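Local coordinates for protein uncharacterized ACR, COG1565 superfamily (Burkholderia thailandensis, PDB 4F3N) that is of unknown function but has a methyltransferase-like fold and may methylate arginine side chains of proteins, at residues 79-84 with 327-332; 237-240 with 244-247. One frame throughout, in Å; residues are numbered along the deposited sequence. Where two conformers were deposited one is given.

Contact 1. Residues 79-84 with 327-332; sequences SRYMER and DPFVYP
Tyr81 of helix 78-87 reaches across to the 327-332 loop and ends in a hydrogen bond, its OH giving the proton to Pro328 O at 2.7 Å. The carbonyl lies at the edge of the tyrosine ring, near its plane, while the hydroxyl stands 32° off the plane of the carbonyl itself. Over one face of the same ring comes Phe329, edge first: CD1 sits 3.6 Å from Tyr81 CZ, and the planes meet at 78° in a T-shaped stack. Pro332 adds its CG beside the hydroxyl, 3.8 Å from Tyr81 OH, and Pro328 CB approaches Tyr81 CE2. With CG anti to the backbone N (chi1 176°), the tyrosine leaves the helix toward the loop.

Further out, a type I turn from Asp327 to Val330 presents the Pro328 carbonyl. Phe329 N meets Asp327 OD1 at 2.9 Å from above the carboxylate plane, an Asx turn that holds the Phe329 amide within the turn; the Phe329 ring also has Pro328 CG over the centre of one face. Phe245 makes a second edge-to-face pair with Tyr81, and Leu65 of helix 52-71 touches Tyr81. Pro332 O accepts from Ser58 OG on that helix. Away from the S-adenosylhomocysteine sites, a buried tyrosine thus joins helix 78-87 to the type I turn between strands 324-325 and 336-342 by an OH-to-carbonyl bond and a T-shaped pair.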
loop_
_atom_site.group_PDB
_atom_site.type_symbol
_atom_site.label_atom_id
_atom_site.label_comp_id
_atom_site.label_asym_id
_atom_site.label_seq_id
_atom_site.Cartn_x
_atom_site.Cartn_y
_atom_site.Cartn_z
ATOM N N SER A 79 6.309 10.637 -11.145
ATOM C CA SER A 79 6.900 9.898 -9.990
ATOM C C SER A 79 7.674 10.855 -9.077
ATOM O O SER A 79 7.661 10.732 -7.848
ATOM C CB SER A 79 7.810 8.767 -10.472
ATOM O OG SER A 79 8.728 9.219 -11.495
ATOM N N ARG A 80 8.385 11.780 -9.703
ATOM C CA ARG A 80 9.252 12.698 -8.949
ATOM C C ARG A 80 8.368 13.706 -8.175
ATOM O O ARG A 80 8.613 14.016 -7.013
ATOM C CB ARG A 80 10.193 13.409 -9.891
ATOM C CG ARG A 80 11.067 14.445 -9.195
ATOM C CD ARG A 80 11.947 13.874 -8.098
ATOM N NE ARG A 80 12.765 14.963 -7.581
ATOM C CZ ARG A 80 13.532 14.874 -6.509
ATOM N NH1 ARG A 80 13.625 13.730 -5.816
ATOM N NH2 ARG A 80 14.188 15.951 -6.115
ATOM N N TYR A 81 7.366 14.238 -8.872
ATOM C CA TYR A 81 6.376 15.094 -8.254
ATOM C C TYR A 81 5.741 14.404 -7.053
ATOM O O TYR A 81 5.688 14.956 -5.936
ATOM C CB TYR A 81 5.308 15.533 -9.287
ATOM C CG TYR A 81 4.217 16.341 -8.658
ATOM C CD1 TYR A 81 4.349 17.708 -8.502
ATOM C CD2 TYR A 81 3.055 15.731 -8.183
ATOM C CE1 TYR A 81 3.337 18.469 -7.890
ATOM C CE2 TYR A 81 2.081 16.457 -7.551
ATOM C CZ TYR A 81 2.229 17.810 -7.372
ATOM O OH TYR A 81 1.228 18.535 -6.735
ATOM N N MET A 82 5.256 13.189 -7.280
ATOM C CA MET A 82 4.560 12.462 -6.246
ATOM C C MET A 82 5.515 12.147 -5.094
ATOM O O MET A 82 5.163 12.261 -3.927
ATOM C CB MET A 82 4.001 11.159 -6.822
ATOM C CG MET A 82 3.058 10.445 -5.896
ATOM S SD MET A 82 2.327 9.075 -6.788
ATOM C CE MET A 82 1.906 8.003 -5.424
ATOM N N GLU A 83 6.745 11.781 -5.430
ATOM C CA GLU A 83 7.731 11.485 -4.357
ATOM C C GLU A 83 7.901 12.689 -3.446
ATOM O O GLU A 83 7.914 12.571 -2.195
ATOM C CB GLU A 83 9.069 11.076 -4.931
ATOM C CG GLU A 83 10.188 10.913 -3.878
ATOM C CD GLU A 83 11.549 10.721 -4.517
ATOM O OE1 GLU A 83 11.644 10.693 -5.769
ATOM O OE2 GLU A 83 12.554 10.663 -3.767
ATOM N N ARG A 84 8.043 13.866 -4.045
ATOM C CA ARG A 84 8.310 15.039 -3.252
ATOM C C ARG A 84 7.098 15.529 -2.427
ATOM O O ARG A 84 7.247 15.867 -1.238
ATOM C CB ARG A 84 8.898 16.156 -4.150
ATOM C CG ARG A 84 10.305 15.870 -4.643
ATOM C CD ARG A 84 11.282 15.610 -3.506
ATOM N NE ARG A 84 11.557 16.813 -2.723
ATOM C CZ ARG A 84 12.363 16.844 -1.653
ATOM N NH1 ARG A 84 12.572 17.982 -0.999
ATOM N NH2 ARG A 84 12.948 15.736 -1.221
ATOM N N ASP A 327 -7.296 15.438 -8.729
ATOM C CA ASP A 327 -6.290 16.459 -9.045
ATOM C C ASP A 327 -5.116 16.453 -8.073
ATOM O O ASP A 327 -5.208 16.963 -6.962
ATOM C CB ASP A 327 -6.941 17.840 -9.068
ATOM C CG ASP A 327 -5.992 18.935 -9.505
ATOM O OD1 ASP A 327 -4.806 18.646 -9.752
ATOM O OD2 ASP A 327 -6.448 20.082 -9.610
ATOM N N PRO A 328 -3.946 15.925 -8.501
ATOM C CA PRO A 328 -2.814 15.888 -7.594
ATOM C C PRO A 328 -2.093 17.221 -7.329
ATOM O O PRO A 328 -1.171 17.233 -6.531
ATOM C CB PRO A 328 -1.847 14.948 -8.301
ATOM C CG PRO A 328 -2.102 15.217 -9.717
ATOM C CD PRO A 328 -3.596 15.383 -9.824
ATOM N N PHE A 329 -2.515 18.311 -7.975
ATOM C CA PHE A 329 -1.887 19.608 -7.845
ATOM C C PHE A 329 -2.604 20.459 -6.787
ATOM O O PHE A 329 -2.154 21.541 -6.446
ATOM C CB PHE A 329 -1.908 20.299 -9.216
ATOM C CG PHE A 329 -1.216 19.500 -10.286
ATOM C CD1 PHE A 329 0.026 18.913 -10.028
ATOM C CD2 PHE A 329 -1.799 19.315 -11.494
ATOM C CE1 PHE A 329 0.675 18.141 -10.991
ATOM C CE2 PHE A 329 -1.158 18.577 -12.472
ATOM C CZ PHE A 329 0.059 17.983 -12.210
ATOM N N VAL A 330 -3.684 19.935 -6.226
ATOM C CA VAL A 330 -4.333 20.589 -5.044
ATOM C C VAL A 330 -3.409 20.529 -3.806
ATOM O O VAL A 330 -2.894 19.462 -3.438
ATOM C CB VAL A 330 -5.709 19.946 -4.747
ATOM C CG1 VAL A 330 -6.232 20.352 -3.353
ATOM C CG2 VAL A 330 -6.707 20.278 -5.860
ATOM N N TYR A 331 -3.210 21.681 -3.180
ATOM C CA TYR A 331 -2.455 21.845 -1.940
ATOM C C TYR A 331 -1.365 20.787 -1.718
ATOM O O TYR A 331 -1.520 19.905 -0.871
ATOM C CB TYR A 331 -3.411 21.921 -0.738
ATOM C CG TYR A 331 -4.290 23.141 -0.785
ATOM C CD1 TYR A 331 -3.727 24.419 -0.779
ATOM C CD2 TYR A 331 -5.668 23.024 -0.900
ATOM C CE1 TYR A 331 -4.529 25.549 -0.872
ATOM C CE2 TYR A 331 -6.475 24.149 -0.981
ATOM C CZ TYR A 331 -5.895 25.399 -0.994
ATOM O OH TYR A 331 -6.703 26.526 -1.050
ATOM N N PRO A 332 -0.271 20.866 -2.500
ATOM C CA PRO A 332 0.854 19.963 -2.286
ATOM C C PRO A 332 1.247 19.851 -0.799
ATOM O O PRO A 332 1.426 20.860 -0.121
ATOM C CB PRO A 332 1.991 20.603 -3.092
ATOM C CG PRO A 332 1.297 21.299 -4.190
ATOM C CD PRO A 332 0.001 21.832 -3.581
#

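Contact 2. Residues 237-240 with 244-247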
loop_
_atom_site.group_PDB
_atom_site.type_symbol
_atom_site.label_atom_id
_atom_site.label_comp_id
_atom_site.label_asym_id
_atom_site.label_seq_id
_atom_site.Cartn_x
_atom_site.Cartn_y
_atom_site.Cartn_z
ATOM N N VAL A 237 4.953 16.499 -15.292
ATOM C CA VAL A 237 4.506 17.742 -14.709
ATOM C C VAL A 237 5.348 18.909 -15.213
ATOM O O VAL A 237 6.590 18.843 -15.177
ATOM C CB VAL A 237 4.543 17.675 -13.182
ATOM C CG1 VAL A 237 3.923 18.961 -12.614
ATOM C CG2 VAL A 237 3.745 16.481 -12.659
ATOM N N SER A 238 4.652 19.961 -15.662
ATOM C CA SER A 238 5.241 21.216 -16.073
ATOM C C SER A 238 4.602 22.375 -15.306
ATOM O O SER A 238 3.770 22.159 -14.443
ATOM C CB SER A 238 5.056 21.417 -17.567
ATOM O OG SER A 238 5.863 20.495 -18.285
ATOM N N ILE A 239 5.030 23.601 -15.587
ATOM C CA ILE A 239 4.406 24.792 -15.023
ATOM C C ILE A 239 3.869 25.601 -16.189
ATOM O O ILE A 239 4.548 25.736 -17.204
ATOM C CB ILE A 239 5.478 25.602 -14.241
ATOM C CG1 ILE A 239 5.978 24.766 -13.039
ATOM C CG2 ILE A 239 4.957 26.904 -13.660
ATOM C CD1 ILE A 239 4.887 24.481 -12.044
ATOM N N ASP A 240 2.673 26.151 -16.063
ATOM C CA ASP A 240 2.151 27.043 -17.091
ATOM C C ASP A 240 2.584 28.497 -16.870
ATOM O O ASP A 240 3.384 28.813 -15.972
ATOM C CB ASP A 240 0.634 26.873 -17.222
ATOM C CG ASP A 240 -0.143 27.485 -16.066
ATOM O OD1 ASP A 240 0.415 28.270 -15.263
ATOM O OD2 ASP A 240 -1.333 27.164 -15.974
ATOM N N ALA A 244 1.108 27.683 -12.557
ATOM C CA ALA A 244 0.364 26.541 -12.020
ATOM C C ALA A 244 0.967 25.248 -12.523
ATOM O O ALA A 244 1.472 25.203 -13.637
ATOM C CB ALA A 244 -1.100 26.580 -12.424
ATOM N N PHE A 245 0.870 24.203 -11.699
ATOM C CA PHE A 245 1.297 22.872 -12.172
ATOM C C PHE A 245 0.306 22.465 -13.270
ATOM O O PHE A 245 -0.902 22.708 -13.131
ATOM C CB PHE A 245 1.284 21.837 -11.072
ATOM C CG PHE A 245 2.299 22.107 -9.976
ATOM C CD1 PHE A 245 3.645 22.043 -10.236
ATOM C CD2 PHE A 245 1.877 22.453 -8.703
ATOM C CE1 PHE A 245 4.584 22.293 -9.233
ATOM C CE2 PHE A 245 2.796 22.721 -7.691
ATOM C CZ PHE A 245 4.172 22.663 -7.960
ATOM N N VAL A 246 0.812 21.811 -14.307
ATOM C CA VAL A 246 -0.007 21.267 -15.401
ATOM C C VAL A 246 0.566 19.906 -15.782
ATOM O O VAL A 246 1.782 19.734 -15.703
ATOM C CB VAL A 246 0.005 22.203 -16.631
ATOM C CG1 VAL A 246 1.377 22.299 -17.300
ATOM C CG2 VAL A 246 -1.033 21.757 -17.642
ATOM N N PHE A 247 -0.283 18.933 -16.142
ATOM C CA PHE A 247 0.260 17.725 -16.771
ATOM C C PHE A 247 0.772 18.082 -18.166
ATOM O O PHE A 247 0.214 18.964 -18.823
ATOM C CB PHE A 247 -0.809 16.639 -16.925
ATOM C CG PHE A 247 -1.257 16.022 -15.640
ATOM C CD1 PHE A 247 -0.384 15.242 -14.879
ATOM C CD2 PHE A 247 -2.559 16.167 -15.232
ATOM C CE1 PHE A 247 -0.834 14.642 -13.710
ATOM C CE2 PHE A 247 -3.022 15.553 -14.089
ATOM C CZ PHE A 247 -2.155 14.800 -13.332
#
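Ser238 and Val246 form the hydrogen-bonded pair near the turn of this antiparallel hairpin, each backbone N-H meeting the other residue's carbonyl. Ser238 N to Val246 O is nearly straight, 2.9 Å with 176° at the hydrogen; Val246 N reaches Ser238 O at 3.0 Å from above the carbonyl plane. Both carbonyls also receive CA-H contacts, Val246 O from Val237 CA and Ser238 O from Phe245 CA at 3.4 Å.

Toward the turn, Asp240 N gives to Ala244 O at 2.9 Å. Asp240 folds back (chi1 74°), bringing OD1 within 2.9 Å of Ala244 N, which meets it from above the carboxylate plane; OD1 takes a further, weak bond from Ala242 N. One carboxylate oxygen thus serves two amides of the hairpin end. Ser238 OG is satisfied outside the pair, by Gly74 O.

On the face of Val237, Ile239 and Phe245, opposite that of Ser238 and Val246, Ile239 CD1 presses on Phe245 CD1 at 3.3 Å, the two side chains lying side by side, and Val237 CG1 touches the same ring atom. That face packs on helix 52-71, where Phe245 meets Leu65 and Ile69, and on Phe78 of helix 78-87 through Val237, while Val237 also bonds through its backbone to Ile76 of strand 76-77.

The two contacts lie side by side, centres about 11 Å apart, on the same side of the chain's centre. Along the sequence contact 2 is nested inside contact 1: helix 78-87 comes first, the hairpin of strands 231-239 and 245-250 follows, and the 327-332 loop closes the span. They meet directly, Phe329 CD1 against Phe245 CB at 3.4 Å and Pro328 CG against Phe247 CZ at 3.6 Å, with Val237 CG1 on Phe329 CE1. Their apolar faces merge in one aromatic cluster joining helices 52-71 and 78-87, a hairpin of the five-stranded antiparallel sheet and the loop between strands 324-325 and 336-342 of the four-stranded mixed sheet, apart from the seven-stranded mixed sheet.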